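Local coordinates for putative pachytene checkpoint protein 2 (Caenorhabditis elegans, PDB 4XGU) that is a protein-remodelling AAA+ ATPase of the Pch2/TRIP13 family that probably acts in chromosome recombination during meiosis, at the interface of chains A and B. Sequence-based numbering; all coordinates share one arbitrary frame. Chains: chain A/B, Putative pachytene checkpoint protein 2.

The interface of chains A and B. Residues chain A 338, 341, 343, 392, 395-396; chain B 155, 158-159, 162.
A:Tyr395 lies among B:Ala155, B:Arg158 and B:Leu159, and its side chain is the one to follow outward. A:Tyr395 CB starts 3.9 Å from the methyl B:Ala155 CB. CG stands anti to the backbone N (chi1 -156°), which carries the ring alongside the helix of chain B. A:Tyr395 CD2 packs on the branch point B:Leu159 CG at 3.6 Å, the two side chains sliding past each other in opposite directions. CE2 meets B:Arg158 CB from the side of the ring that the guanidinium covers. There B:Arg158 NH1 sits 3.1 Å from the A:Tyr395 ring centroid, a cation-pi contact reaching CD1, CE1 and CZ too; the planes are 74° apart, tip into face. A bend at chi3 (-74°) turns the arginine chain back to make this possible. The phenol A:Tyr395 OH touches, without bonding, B:Arg158 NH1 (3.6 Å) and CD and the B:Lys162 CE methylene. A:Val343 CG1 backs the opposite face toward its rim. An alanine in place of A:Tyr395 would probably leave the B:Arg158 charge without its aromatic mate and open a gap beside B:Leu159. That leucine also sends CD1 to A:Thr392 CB and CD2 to A:Leu338 CD2. Beyond it, A:Ile341 CG2 packs crosswise on the aliphatic stem of B:Lys162, 3.5 Å from B:Lys162 CB. Helices 324-341 and 390-397, in chain A's C-terminal lid, thus rest on helix 145-161 of chain B and the loop after it, probably helping hold the hexamer usual for AAA+ ATPases.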
ATOM      1  N   LEU A 338       5.259 -46.598 -14.992  1.00 66.40           N
ATOM      2  CA  LEU A 338       4.047 -47.078 -15.646  1.00 64.27           C
ATOM      3  C   LEU A 338       4.084 -48.594 -15.791  1.00 65.47           C
ATOM      4  O   LEU A 338       3.052 -49.261 -15.724  1.00 67.82           O
ATOM      5  CB  LEU A 338       3.879 -46.430 -17.021  1.00 67.01           C
ATOM      6  CG  LEU A 338       3.711 -44.914 -17.088  1.00 65.19           C
ATOM      7  CD1 LEU A 338       3.687 -44.465 -18.538  1.00 63.95           C
ATOM      8  CD2 LEU A 338       2.444 -44.480 -16.372  1.00 65.19           C
ATOM      9  N   ILE A 341       3.318 -50.297 -12.491  1.00 94.75           N
ATOM     10  CA  ILE A 341       1.878 -50.230 -12.277  1.00 94.10           C
ATOM     11  C   ILE A 341       1.143 -51.375 -12.956  1.00 96.94           C
ATOM     12  O   ILE A 341       0.325 -52.060 -12.344  1.00105.14           O
ATOM     13  CB  ILE A 341       1.307 -48.914 -12.812  1.00 86.81           C
ATOM     14  CG1 ILE A 341       1.815 -47.739 -11.985  1.00 85.61           C
ATOM     15  CG2 ILE A 341      -0.205 -48.955 -12.813  1.00 87.14           C
ATOM     16  CD1 ILE A 341       1.684 -46.428 -12.701  1.00 88.60           C
ATOM     17  N   VAL A 343       0.341 -50.519 -16.303  1.00 69.52           N
ATOM     18  CA  VAL A 343      -0.080 -49.728 -17.454  1.00 65.02           C
ATOM     19  C   VAL A 343       0.706 -50.156 -18.684  1.00 65.86           C
ATOM     20  O   VAL A 343       0.125 -50.473 -19.719  1.00 72.36           O
ATOM     21  CB  VAL A 343       0.111 -48.217 -17.220  1.00 61.88           C
ATOM     22  CG1 VAL A 343      -0.037 -47.457 -18.527  1.00 58.91           C
ATOM     23  CG2 VAL A 343      -0.885 -47.708 -16.190  1.00 60.23           C
ATOM     24  N   THR A 392       0.846 -38.950 -18.120  1.00 69.29           N
ATOM     25  CA  THR A 392      -0.598 -38.977 -17.915  1.00 67.06           C
ATOM     26  C   THR A 392      -1.324 -38.546 -19.190  1.00 65.77           C
ATOM     27  O   THR A 392      -2.496 -38.868 -19.384  1.00 67.60           O
ATOM     28  CB  THR A 392      -1.034 -38.093 -16.729  1.00 64.95           C
ATOM     29  OG1 THR A 392      -2.419 -38.331 -16.445  1.00 65.18           O
ATOM     30  CG2 THR A 392      -0.846 -36.627 -17.039  1.00 73.20           C
ATOM     31  N   TYR A 395      -1.281 -41.773 -21.348  1.00 62.44           N
ATOM     32  CA  TYR A 395      -2.295 -42.726 -20.919  1.00 57.05           C
ATOM     33  C   TYR A 395      -3.650 -42.402 -21.540  1.00 62.29           C
ATOM     34  O   TYR A 395      -4.427 -43.301 -21.856  1.00 67.01           O
ATOM     35  CB  TYR A 395      -2.401 -42.740 -19.395  1.00 55.48           C
ATOM     36  CG  TYR A 395      -2.956 -44.028 -18.831  1.00 59.04           C
ATOM     37  CD1 TYR A 395      -3.169 -45.130 -19.646  1.00 62.80           C
ATOM     38  CD2 TYR A 395      -3.271 -44.140 -17.483  1.00 66.61           C
ATOM     39  CE1 TYR A 395      -3.677 -46.309 -19.137  1.00 72.26           C
ATOM     40  CE2 TYR A 395      -3.782 -45.317 -16.962  1.00 69.95           C
ATOM     41  CZ  TYR A 395      -3.983 -46.399 -17.794  1.00 71.78           C
ATOM     42  OH  TYR A 395      -4.492 -47.573 -17.284  1.00 65.61           O
ATOM     43  N   SER A 396      -3.930 -41.115 -21.721  1.00 67.45           N
ATOM     44  CA  SER A 396      -5.217 -40.689 -22.260  1.00 68.80           C
ATOM     45  C   SER A 396      -5.335 -40.992 -23.752  1.00 71.04           C
ATOM     46  O   SER A 396      -6.420 -41.300 -24.244  1.00 80.63           O
ATOM     47  CB  SER A 396      -5.436 -39.195 -22.016  1.00 71.76           C
ATOM     48  OG  SER A 396      -4.555 -38.414 -22.802  1.00 75.99           O
TER
ATOM     49  N   ALA B 155      -7.659 -40.682 -17.086  1.00 56.54           N
ATOM     50  CA  ALA B 155      -6.289 -41.156 -16.958  1.00 53.10           C
ATOM     51  C   ALA B 155      -5.725 -40.786 -15.591  1.00 60.03           C
ATOM     52  O   ALA B 155      -5.059 -41.597 -14.948  1.00 63.72           O
ATOM     53  CB  ALA B 155      -5.424 -40.582 -18.067  1.00 52.74           C
ATOM     54  N   ARG B 158      -7.446 -43.129 -13.155  1.00 66.49           N
ATOM     55  CA  ARG B 158      -6.954 -44.496 -13.316  1.00 70.42           C
ATOM     56  C   ARG B 158      -5.570 -44.663 -12.700  1.00 75.54           C
ATOM     57  O   ARG B 158      -5.318 -45.621 -11.970  1.00 84.91           O
ATOM     58  CB  ARG B 158      -6.918 -44.886 -14.795  1.00 77.63           C
ATOM     59  CG  ARG B 158      -7.973 -45.905 -15.194  1.00 80.96           C
ATOM     60  CD  ARG B 158      -7.906 -46.230 -16.680  1.00 84.88           C
ATOM     61  NE  ARG B 158      -8.428 -45.143 -17.507  1.00 91.61           N
ATOM     62  CZ  ARG B 158      -7.767 -44.581 -18.516  1.00 95.57           C
ATOM     63  NH1 ARG B 158      -6.551 -45.003 -18.828  1.00100.43           N
ATOM     64  NH2 ARG B 158      -8.320 -43.599 -19.215  1.00 94.48           N
ATOM     65  N   LEU B 159      -4.677 -43.726 -13.002  1.00 69.45           N
ATOM     66  CA  LEU B 159      -3.336 -43.730 -12.432  1.00 67.36           C
ATOM     67  C   LEU B 159      -3.393 -43.641 -10.915  1.00 75.86           C
ATOM     68  O   LEU B 159      -2.778 -44.443 -10.213  1.00 78.66           O
ATOM     69  CB  LEU B 159      -2.511 -42.570 -12.993  1.00 61.61           C
ATOM     70  CG  LEU B 159      -2.014 -42.710 -14.429  1.00 62.38           C
ATOM     71  CD1 LEU B 159      -1.409 -41.401 -14.910  1.00 63.05           C
ATOM     72  CD2 LEU B 159      -0.997 -43.835 -14.520  1.00 66.84           C
ATOM     73  N   LYS B 162      -4.288 -46.627  -9.166  1.00 82.65           N
ATOM     74  CA  LYS B 162      -3.200 -47.597  -9.211  1.00 75.62           C
ATOM     75  C   LYS B 162      -2.009 -47.162  -8.363  1.00 79.29           C
ATOM     76  O   LYS B 162      -0.940 -47.769  -8.422  1.00 79.83           O
ATOM     77  CB  LYS B 162      -2.767 -47.831 -10.657  1.00 73.16           C
ATOM     78  CG  LYS B 162      -3.781 -48.614 -11.476  1.00 75.89           C
ATOM     79  CD  LYS B 162      -3.680 -48.285 -12.956  1.00 82.61           C
ATOM     80  CE  LYS B 162      -4.649 -49.118 -13.780  1.00 84.84           C
ATOM     81  NZ  LYS B 162      -4.263 -50.555 -13.803  1.00 92.07           N
TER